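Local atomic coordinates of beta-n-acetylhexosaminidase (PDB entry 4AZI), a protein that hydrolyses terminal beta-linked N-acetylhexosamine residues, probably from host glycans, as a family 20 glycoside hydrolase catalytic module of the pneumococcal exo-beta-D-N-acetylglucosaminidase StrH. Residues A[138-143]-A[187-192]; A[201-206]-A[237-242]. The protein carries 2 engineered substitutions. All coordinates share one frame; numbering follows the deposited sequence.

Interaction 1: A[138-143]-A[187-192]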
ATOM      1  N   ALA A 138     -17.177   9.213 -14.286  1.00 16.79           N
ATOM      2  CA  ALA A 138     -17.808  10.322 -13.600  1.00 17.28           C
ATOM      3  C   ALA A 138     -17.676  11.547 -14.494  1.00 17.50           C
ATOM      4  O   ALA A 138     -16.701  11.687 -15.242  1.00 17.54           O
ATOM      5  CB  ALA A 138     -17.151  10.566 -12.251  1.00 17.10           C
ATOM      6  N   HIS A 139     -18.662  12.423 -14.411  1.00 17.75           N
ATOM      7  CA  HIS A 139     -18.783  13.580 -15.280  1.00 18.52           C
ATOM      8  C   HIS A 139     -19.236  14.759 -14.455  1.00 18.66           C
ATOM      9  O   HIS A 139     -20.389  14.819 -14.016  1.00 18.59           O
ATOM     10  CB  HIS A 139     -19.766  13.223 -16.400  1.00 19.06           C
ATOM     11  CG  HIS A 139     -20.062  14.343 -17.372  1.00 19.56           C
ATOM     12  ND1 HIS A 139     -21.018  14.233 -18.318  1.00 19.65           N
ATOM     13  CD2 HIS A 139     -19.505  15.608 -17.524  1.00 19.78           C
ATOM     14  CE1 HIS A 139     -21.069  15.363 -19.037  1.00 19.37           C
ATOM     15  NE2 HIS A 139     -20.141  16.204 -18.557  1.00 20.18           N
ATOM     16  N   PHE A 140     -18.309  15.685 -14.212  1.00 19.08           N
ATOM     17  CA  PHE A 140     -18.591  16.908 -13.452  1.00 19.99           C
ATOM     18  C   PHE A 140     -18.226  18.143 -14.290  1.00 20.74           C
ATOM     19  O   PHE A 140     -18.919  18.434 -15.264  1.00 21.85           O
ATOM     20  CB  PHE A 140     -17.881  16.889 -12.087  1.00 19.50           C
ATOM     21  CG  PHE A 140     -18.361  15.792 -11.164  1.00 19.61           C
ATOM     22  CD1 PHE A 140     -19.639  15.838 -10.608  1.00 19.36           C
ATOM     23  CD2 PHE A 140     -17.540  14.714 -10.853  1.00 19.66           C
ATOM     24  CE1 PHE A 140     -20.087  14.830  -9.766  1.00 19.65           C
ATOM     25  CE2 PHE A 140     -17.987  13.700 -10.009  1.00 19.47           C
ATOM     26  CZ  PHE A 140     -19.259  13.762  -9.465  1.00 19.46           C
ATOM     27  N   ASP A 141     -17.153  18.853 -13.933  1.00 21.18           N
ATOM     28  CA  ASP A 141     -16.658  19.992 -14.720  1.00 21.55           C
ATOM     29  C   ASP A 141     -16.235  19.569 -16.118  1.00 21.59           C
ATOM     30  O   ASP A 141     -16.207  20.381 -17.046  1.00 22.11           O
ATOM     31  CB  ASP A 141     -15.447  20.636 -14.053  1.00 21.86           C
ATOM     32  CG  ASP A 141     -15.787  21.352 -12.772  1.00 21.88           C
ATOM     33  OD1 ASP A 141     -16.964  21.341 -12.345  1.00 22.24           O
ATOM     34  OD2 ASP A 141     -14.851  21.921 -12.185  1.00 22.37           O
ATOM     35  N   LYS A 142     -15.850  18.302 -16.228  1.00 21.22           N
ATOM     36  CA  LYS A 142     -15.573  17.641 -17.494  1.00 20.96           C
ATOM     37  C   LYS A 142     -15.714  16.144 -17.277  1.00 20.10           C
ATOM     38  O   LYS A 142     -15.959  15.695 -16.150  1.00 19.90           O
ATOM     39  CB  LYS A 142     -14.173  17.977 -18.005  1.00 21.48           C
ATOM     40  CG  LYS A 142     -13.024  17.572 -17.094  1.00 22.12           C
ATOM     41  CD  LYS A 142     -11.733  17.474 -17.895  1.00 22.52           C
ATOM     42  CE  LYS A 142     -10.528  17.395 -16.978  1.00 22.91           C
ATOM     43  NZ  LYS A 142      -9.286  16.974 -17.686  1.00 24.23           N
ATOM     44  N   VAL A 143     -15.575  15.378 -18.354  1.00 18.90           N
ATOM     45  CA  VAL A 143     -15.534  13.927 -18.246  1.00 18.38           C
ATOM     46  C   VAL A 143     -14.213  13.527 -17.600  1.00 17.81           C
ATOM     47  O   VAL A 143     -13.137  13.879 -18.090  1.00 17.30           O
ATOM     48  CB  VAL A 143     -15.732  13.246 -19.615  1.00 18.67           C
ATOM     49  CG1 VAL A 143     -15.574  11.734 -19.500  1.00 18.09           C
ATOM     50  CG2 VAL A 143     -17.107  13.599 -20.175  1.00 18.74           C
ATOM     51  N   ASP A 187      -9.451  15.106 -10.991  1.00 15.01           N
ATOM     52  CA  ASP A 187      -9.155  15.642 -12.320  1.00 15.36           C
ATOM     53  C   ASP A 187     -10.325  16.397 -12.948  1.00 15.55           C
ATOM     54  O   ASP A 187     -10.136  17.159 -13.899  1.00 15.85           O
ATOM     55  CB  ASP A 187      -8.677  14.518 -13.250  1.00 15.47           C
ATOM     56  CG  ASP A 187      -9.805  13.614 -13.723  1.00 15.32           C
ATOM     57  OD1 ASP A 187     -10.595  13.095 -12.891  1.00 15.91           O
ATOM     58  OD2 ASP A 187      -9.892  13.409 -14.948  1.00 15.53           O
ATOM     59  N   ALA A 188     -11.523  16.191 -12.410  1.00 15.25           N
ATOM     60  CA  ALA A 188     -12.748  16.705 -13.011  1.00 15.00           C
ATOM     61  C   ALA A 188     -13.468  17.691 -12.105  1.00 15.12           C
ATOM     62  O   ALA A 188     -14.555  18.139 -12.434  1.00 14.91           O
ATOM     63  CB  ALA A 188     -13.677  15.548 -13.366  1.00 14.80           C
ATOM     64  N   THR A 189     -12.862  18.015 -10.960  1.00 15.00           N
ATOM     65  CA  THR A 189     -13.480  18.898  -9.971  1.00 14.95           C
ATOM     66  C   THR A 189     -12.470  19.860  -9.344  1.00 14.98           C
ATOM     67  O   THR A 189     -12.767  20.479  -8.332  1.00 15.00           O
ATOM     68  CB  THR A 189     -14.103  18.088  -8.813  1.00 14.95           C
ATOM     69  OG1 THR A 189     -13.070  17.351  -8.147  1.00 14.36           O
ATOM     70  CG2 THR A 189     -15.197  17.129  -9.309  1.00 14.96           C
ATOM     71  N   SER A 190     -11.290  19.981  -9.953  1.00 14.99           N
ATOM     72  CA  SER A 190     -10.120  20.662  -9.356  1.00 14.67           C
ATOM     73  C   SER A 190      -9.871  20.256  -7.901  1.00 14.07           C
ATOM     74  O   SER A 190      -9.721  21.100  -7.017  1.00 13.75           O
ATOM     75  CB  SER A 190     -10.178  22.187  -9.517  1.00 15.00           C
ATOM     76  OG  SER A 190     -10.587  22.538 -10.824  1.00 15.45           O
ATOM     77  N   ALA A 191      -9.825  18.944  -7.679  1.00 13.39           N
ATOM     78  CA  ALA A 191      -9.533  18.365  -6.374  1.00 13.33           C
ATOM     79  C   ALA A 191     -10.532  18.815  -5.310  1.00 13.38           C
ATOM     80  O   ALA A 191     -10.137  19.213  -4.217  1.00 13.09           O
ATOM     81  CB  ALA A 191      -8.091  18.656  -5.946  1.00 13.15           C
ATOM     82  N   GLN A 192     -11.819  18.761  -5.663  1.00 13.33           N
ATOM     83  CA  GLN A 192     -12.920  19.028  -4.733  1.00 13.71           C
ATOM     84  C   GLN A 192     -13.962  17.918  -4.817  1.00 13.40           C
ATOM     85  O   GLN A 192     -15.157  18.156  -4.623  1.00 13.86           O
ATOM     86  CB  GLN A 192     -13.571  20.382  -5.037  1.00 14.48           C
ATOM     87  CG  GLN A 192     -12.593  21.544  -5.137  1.00 15.19           C
ATOM     88  CD  GLN A 192     -13.259  22.801  -5.657  1.00 16.06           C
ATOM     89  OE1 GLN A 192     -13.125  23.146  -6.835  1.00 16.53           O
ATOM     90  NE2 GLN A 192     -14.021  23.471  -4.794  1.00 16.34           N
TER
HETATM   91  O   HOH W   1     -13.118  23.150 -10.131  1.00 30.59           O
HETATM   92  O   HOH W   2      -8.287  14.567 -16.677  1.00 25.79           O

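Interaction 2: A[201-206]-A[237-242]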
ATOM      1  N   GLN A 201     -25.760  15.066  -4.045  1.00 16.39           N
ATOM      2  CA  GLN A 201     -26.296  14.025  -3.166  1.00 16.10           C
ATOM      3  C   GLN A 201     -25.859  12.603  -3.579  1.00 15.31           C
ATOM      4  O   GLN A 201     -26.650  11.656  -3.558  1.00 14.70           O
ATOM      5  CB  GLN A 201     -27.818  14.151  -3.022  1.00 16.57           C
ATOM      6  CG  GLN A 201     -28.268  15.427  -2.325  1.00 17.23           C
ATOM      7  CD  GLN A 201     -29.776  15.503  -2.160  1.00 18.38           C
ATOM      8  OE1 GLN A 201     -30.431  14.498  -1.882  1.00 19.21           O
ATOM      9  NE2 GLN A 201     -30.334  16.698  -2.325  1.00 18.99           N
ATOM     10  N   LEU A 202     -24.581  12.473  -3.931  1.00 14.21           N
ATOM     11  CA  LEU A 202     -23.987  11.180  -4.297  1.00 13.65           C
ATOM     12  C   LEU A 202     -22.981  10.610  -3.264  1.00 12.83           C
ATOM     13  O   LEU A 202     -22.415   9.531  -3.485  1.00 12.36           O
ATOM     14  CB  LEU A 202     -23.325  11.272  -5.681  1.00 13.96           C
ATOM     15  CG  LEU A 202     -24.209  11.504  -6.917  1.00 14.30           C
ATOM     16  CD1 LEU A 202     -23.364  11.923  -8.112  1.00 14.95           C
ATOM     17  CD2 LEU A 202     -24.998  10.249  -7.248  1.00 14.62           C
ATOM     18  N   TYR A 203     -22.761  11.324  -2.155  1.00 12.15           N
ATOM     19  CA  TYR A 203     -21.811  10.879  -1.110  1.00 11.79           C
ATOM     20  C   TYR A 203     -22.297   9.606  -0.400  1.00 11.89           C
ATOM     21  O   TYR A 203     -21.498   8.728  -0.073  1.00 11.68           O
ATOM     22  CB  TYR A 203     -21.539  12.004  -0.102  1.00 11.44           C
ATOM     23  CG  TYR A 203     -20.516  11.697   0.988  1.00 11.17           C
ATOM     24  CD1 TYR A 203     -19.184  11.410   0.671  1.00 10.71           C
ATOM     25  CD2 TYR A 203     -20.869  11.749   2.340  1.00 10.85           C
ATOM     26  CE1 TYR A 203     -18.250  11.157   1.666  1.00 10.39           C
ATOM     27  CE2 TYR A 203     -19.927  11.491   3.347  1.00 10.74           C
ATOM     28  CZ  TYR A 203     -18.617  11.196   2.995  1.00 10.65           C
ATOM     29  OH  TYR A 203     -17.672  10.937   3.968  1.00 10.41           O
ATOM     30  N   GLY A 204     -23.608   9.526  -0.164  1.00 11.80           N
ATOM     31  CA  GLY A 204     -24.244   8.310   0.347  1.00 12.08           C
ATOM     32  C   GLY A 204     -24.009   7.108  -0.555  1.00 12.14           C
ATOM     33  O   GLY A 204     -23.836   5.978  -0.080  1.00 12.04           O
ATOM     34  N   LYS A 205     -23.982   7.354  -1.857  1.00 12.20           N
ATOM     35  CA  LYS A 205     -23.702   6.295  -2.812  1.00 12.32           C
ATOM     36  C   LYS A 205     -22.219   5.920  -2.809  1.00 11.87           C
ATOM     37  O   LYS A 205     -21.882   4.754  -3.026  1.00 11.50           O
ATOM     38  CB  LYS A 205     -24.230   6.646  -4.211  1.00 12.96           C
ATOM     39  CG  LYS A 205     -25.760   6.639  -4.253  1.00 13.56           C
ATOM     40  CD  LYS A 205     -26.327   7.199  -5.552  1.00 14.39           C
ATOM     41  N   PHE A 206     -21.348   6.888  -2.536  1.00 11.34           N
ATOM     42  CA  PHE A 206     -19.932   6.584  -2.284  1.00 11.16           C
ATOM     43  C   PHE A 206     -19.738   5.659  -1.076  1.00 11.29           C
ATOM     44  O   PHE A 206     -18.946   4.714  -1.130  1.00 11.14           O
ATOM     45  CB  PHE A 206     -19.085   7.853  -2.104  1.00 10.88           C
ATOM     46  CG  PHE A 206     -17.685   7.566  -1.634  1.00 10.37           C
ATOM     47  CD1 PHE A 206     -16.706   7.167  -2.537  1.00 10.27           C
ATOM     48  CD2 PHE A 206     -17.363   7.633  -0.285  1.00 10.24           C
ATOM     49  CE1 PHE A 206     -15.427   6.865  -2.104  1.00 10.33           C
ATOM     50  CE2 PHE A 206     -16.087   7.337   0.158  1.00 10.14           C
ATOM     51  CZ  PHE A 206     -15.113   6.957  -0.753  1.00 10.23           C
ATOM     52  N   ASP A 237     -21.555  13.052  10.157  1.00 19.20           N
ATOM     53  CA  ASP A 237     -21.875  11.630  10.235  1.00 20.25           C
ATOM     54  C   ASP A 237     -23.317  11.273   9.856  1.00 20.73           C
ATOM     55  O   ASP A 237     -23.876  10.301  10.371  1.00 21.15           O
ATOM     56  CB  ASP A 237     -21.511  11.073  11.619  1.00 20.70           C
ATOM     57  CG  ASP A 237     -22.421  11.596  12.720  1.00 22.07           C
ATOM     58  OD1 ASP A 237     -23.168  12.566  12.475  1.00 22.08           O
ATOM     59  OD2 ASP A 237     -22.401  11.024  13.828  1.00 23.80           O
ATOM     60  N   ASP A 238     -23.915  12.043   8.949  1.00 21.23           N
ATOM     61  CA  ASP A 238     -25.249  11.702   8.455  1.00 21.37           C
ATOM     62  C   ASP A 238     -25.165  10.590   7.407  1.00 21.13           C
ATOM     63  O   ASP A 238     -26.184  10.019   7.015  1.00 21.68           O
ATOM     64  CB  ASP A 238     -25.997  12.936   7.931  1.00 22.16           C
ATOM     65  CG  ASP A 238     -25.206  13.712   6.888  1.00 22.88           C
ATOM     66  OD1 ASP A 238     -25.220  13.314   5.708  0.50 22.94           O
ATOM     67  OD2 ASP A 238     -24.570  14.727   7.255  0.50 22.96           O
ATOM     68  N   VAL A 239     -23.941  10.302   6.961  1.00 19.94           N
ATOM     69  CA  VAL A 239     -23.637   9.157   6.102  1.00 18.87           C
ATOM     70  C   VAL A 239     -22.633   8.283   6.861  1.00 17.96           C
ATOM     71  O   VAL A 239     -21.602   8.763   7.319  1.00 17.45           O
ATOM     72  CB  VAL A 239     -23.087   9.607   4.728  1.00 18.82           C
ATOM     73  CG1 VAL A 239     -22.521   8.434   3.941  1.00 18.63           C
ATOM     74  CG2 VAL A 239     -24.178  10.299   3.924  1.00 19.15           C
ATOM     75  N   GLN A 240     -22.953   7.006   7.022  1.00 17.22           N
ATOM     76  CA  GLN A 240     -22.204   6.154   7.938  1.00 17.23           C
ATOM     77  C   GLN A 240     -21.261   5.212   7.198  1.00 15.89           C
ATOM     78  O   GLN A 240     -21.585   4.734   6.118  1.00 15.83           O
ATOM     79  CB  GLN A 240     -23.158   5.374   8.846  1.00 17.78           C
ATOM     80  CG  GLN A 240     -22.694   5.286  10.293  1.00 19.87           C
ATOM     81  CD  GLN A 240     -22.658   6.636  11.010  1.00 21.14           C
ATOM     82  OE1 GLN A 240     -21.861   6.840  11.933  1.00 22.27           O
ATOM     83  NE2 GLN A 240     -23.529   7.560  10.597  1.00 22.10           N
ATOM     84  N   PHE A 241     -20.093   4.955   7.779  1.00 15.25           N
ATOM     85  CA  PHE A 241     -19.103   4.073   7.144  1.00 14.17           C
ATOM     86  C   PHE A 241     -18.805   2.851   8.011  1.00 14.29           C
ATOM     87  O   PHE A 241     -18.986   2.897   9.234  1.00 14.57           O
ATOM     88  CB  PHE A 241     -17.812   4.834   6.818  1.00 13.63           C
ATOM     89  CG  PHE A 241     -17.953   5.832   5.697  1.00 13.30           C
ATOM     90  CD1 PHE A 241     -18.502   7.095   5.928  1.00 13.11           C
ATOM     91  CD2 PHE A 241     -17.527   5.517   4.405  1.00 12.99           C
ATOM     92  CE1 PHE A 241     -18.633   8.015   4.891  1.00 12.92           C
ATOM     93  CE2 PHE A 241     -17.645   6.439   3.366  1.00 12.84           C
ATOM     94  CZ  PHE A 241     -18.205   7.689   3.608  1.00 12.74           C
ATOM     95  N   ASP A 242     -18.375   1.768   7.356  1.00 14.09           N
ATOM     96  CA  ASP A 242     -17.932   0.513   7.991  1.00 13.78           C
ATOM     97  C   ASP A 242     -16.830   0.826   9.009  1.00 13.42           C
ATOM     98  O   ASP A 242     -15.821   1.442   8.669  1.00 12.95           O
ATOM     99  CB  ASP A 242     -17.418  -0.442   6.894  1.00 14.29           C
ATOM    100  CG  ASP A 242     -17.047  -1.839   7.415  1.00 14.66           C
ATOM    101  OD1 ASP A 242     -16.337  -1.945   8.425  1.00 15.11           O
ATOM    102  OD2 ASP A 242     -17.434  -2.848   6.784  1.00 14.94           O
TER

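Interaction 1: A[138-143]-A[187-192]
A single direct hydrogen bond joins the turn after strand 137-139 to the short helix 186-189: Asp-141 N donates to Ala-188 O over 3.1 Å. The donor lies nearly along the C=O axis (165°), while the N-H points somewhat off the oxygen. The turn is closed by its own backbone bond from Phe-140 N to Lys-142 O. Segment 187-192 follows strand 176-180 of the TIM barrel and carries Ala-191, which touches the bound inhibitor.

Apolar contact lies beside this bond. Phe-140 and Thr-189 run alongside each other, ring atom CD2 meeting Thr-189 CG2 at 3.7 Å. Thr-189 suits the place because its branches do different work: the methyl packs against the ring, while OG1, in the crowded position between backbone N and carbonyl carbon (chi1 62°), accepts from Gln-192 N in an ST motif and is hydrogen-bonded to Ala-185 O. The small Ala-188 lets the turn come close, its CB 3.6 Å from Lys-142 O.

Water carries the charged part. The extended Lys-142 chain passes Asp-187 O and ends with NZ 4.5 Å from Asp-187 OD2, too far for a salt bridge; one water accepts from NZ and donates to OD2. A second donates to Asp-141 OD2 and accepts from Ser-190 OG, while Asp-141 OD1 takes Tyr-196 OH.

Ser-144 OG and Thr-146 OG1 bond Asp-187 OD1, and Lys-145 N bonds OD2, so this carboxylate is probably stabilised as the anion.

Interaction 2: A[201-206]-A[237-242]
With CG anti to the backbone N in both Tyr-203 (chi1 -177°) and Phe-206, two rings one helical turn apart at the start of helix 203-219 reach, with their far ends, the loop between strands 223-227 and 246-249 of the TIM barrel. Phe-241 has CG anti to its carbonyl carbon instead (chi1 -70°), so that its side chain crosses both of theirs at about a right angle.

The phenylalanines suit this buried junction because their flat surfaces fill it without needing polar partners; the tyrosine suits it because its ring packs while its hydroxyl reaches the loop backbone, bonding Gly-230 O and Tyr-233 N. The Tyr-203 and Phe-241 planes are inclined at 56°, an oblique packing with Tyr-203 CZ 3.6 Å from Phe-241 CZ and Tyr-203 OH in contact with Phe-241 CE1 at 3.2 Å. Phe-206 CE2 meets the edge of the Phe-241 ring, 3.7 Å from its CE2, and the Phe-206 ring also packs edge-to-face with Trp-194.

Val-239 points toward the helix and sets its branched CB against Tyr-203 CD2. Ala-207 of the helix touches both Val-239 and Phe-241. Lacking a side chain, Gly-204 presents its bare CA to the valine. Of the Val-239 carbons, CG1 comes closest to Gly-204, 4.0 Å from its CA.

Overall arrangement
Both contacts lie on the same side of the chain's centre, in series along the chain, with centres 19 Å apart and nearest atoms about 5 Å apart without touching. Helix 193-199 connects them: it starts just after 187-192 and ends just before 201-206, its Tyr-196 bonding Asp-141 of interaction 1 and its Leu-197 packing on Tyr-203 and Phe-206 of interaction 2. Interaction 1 is nearer the active site, the Thr-189 side chain being about 9 Å from the bound inhibitor and that of Phe-206 about 12 Å. Interaction 2 borders the bicine site: the Phe-241 side chain is about 10 Å from bicine, and Asn-211 of that pocket bonds Gln-240 O and Asp-242 N.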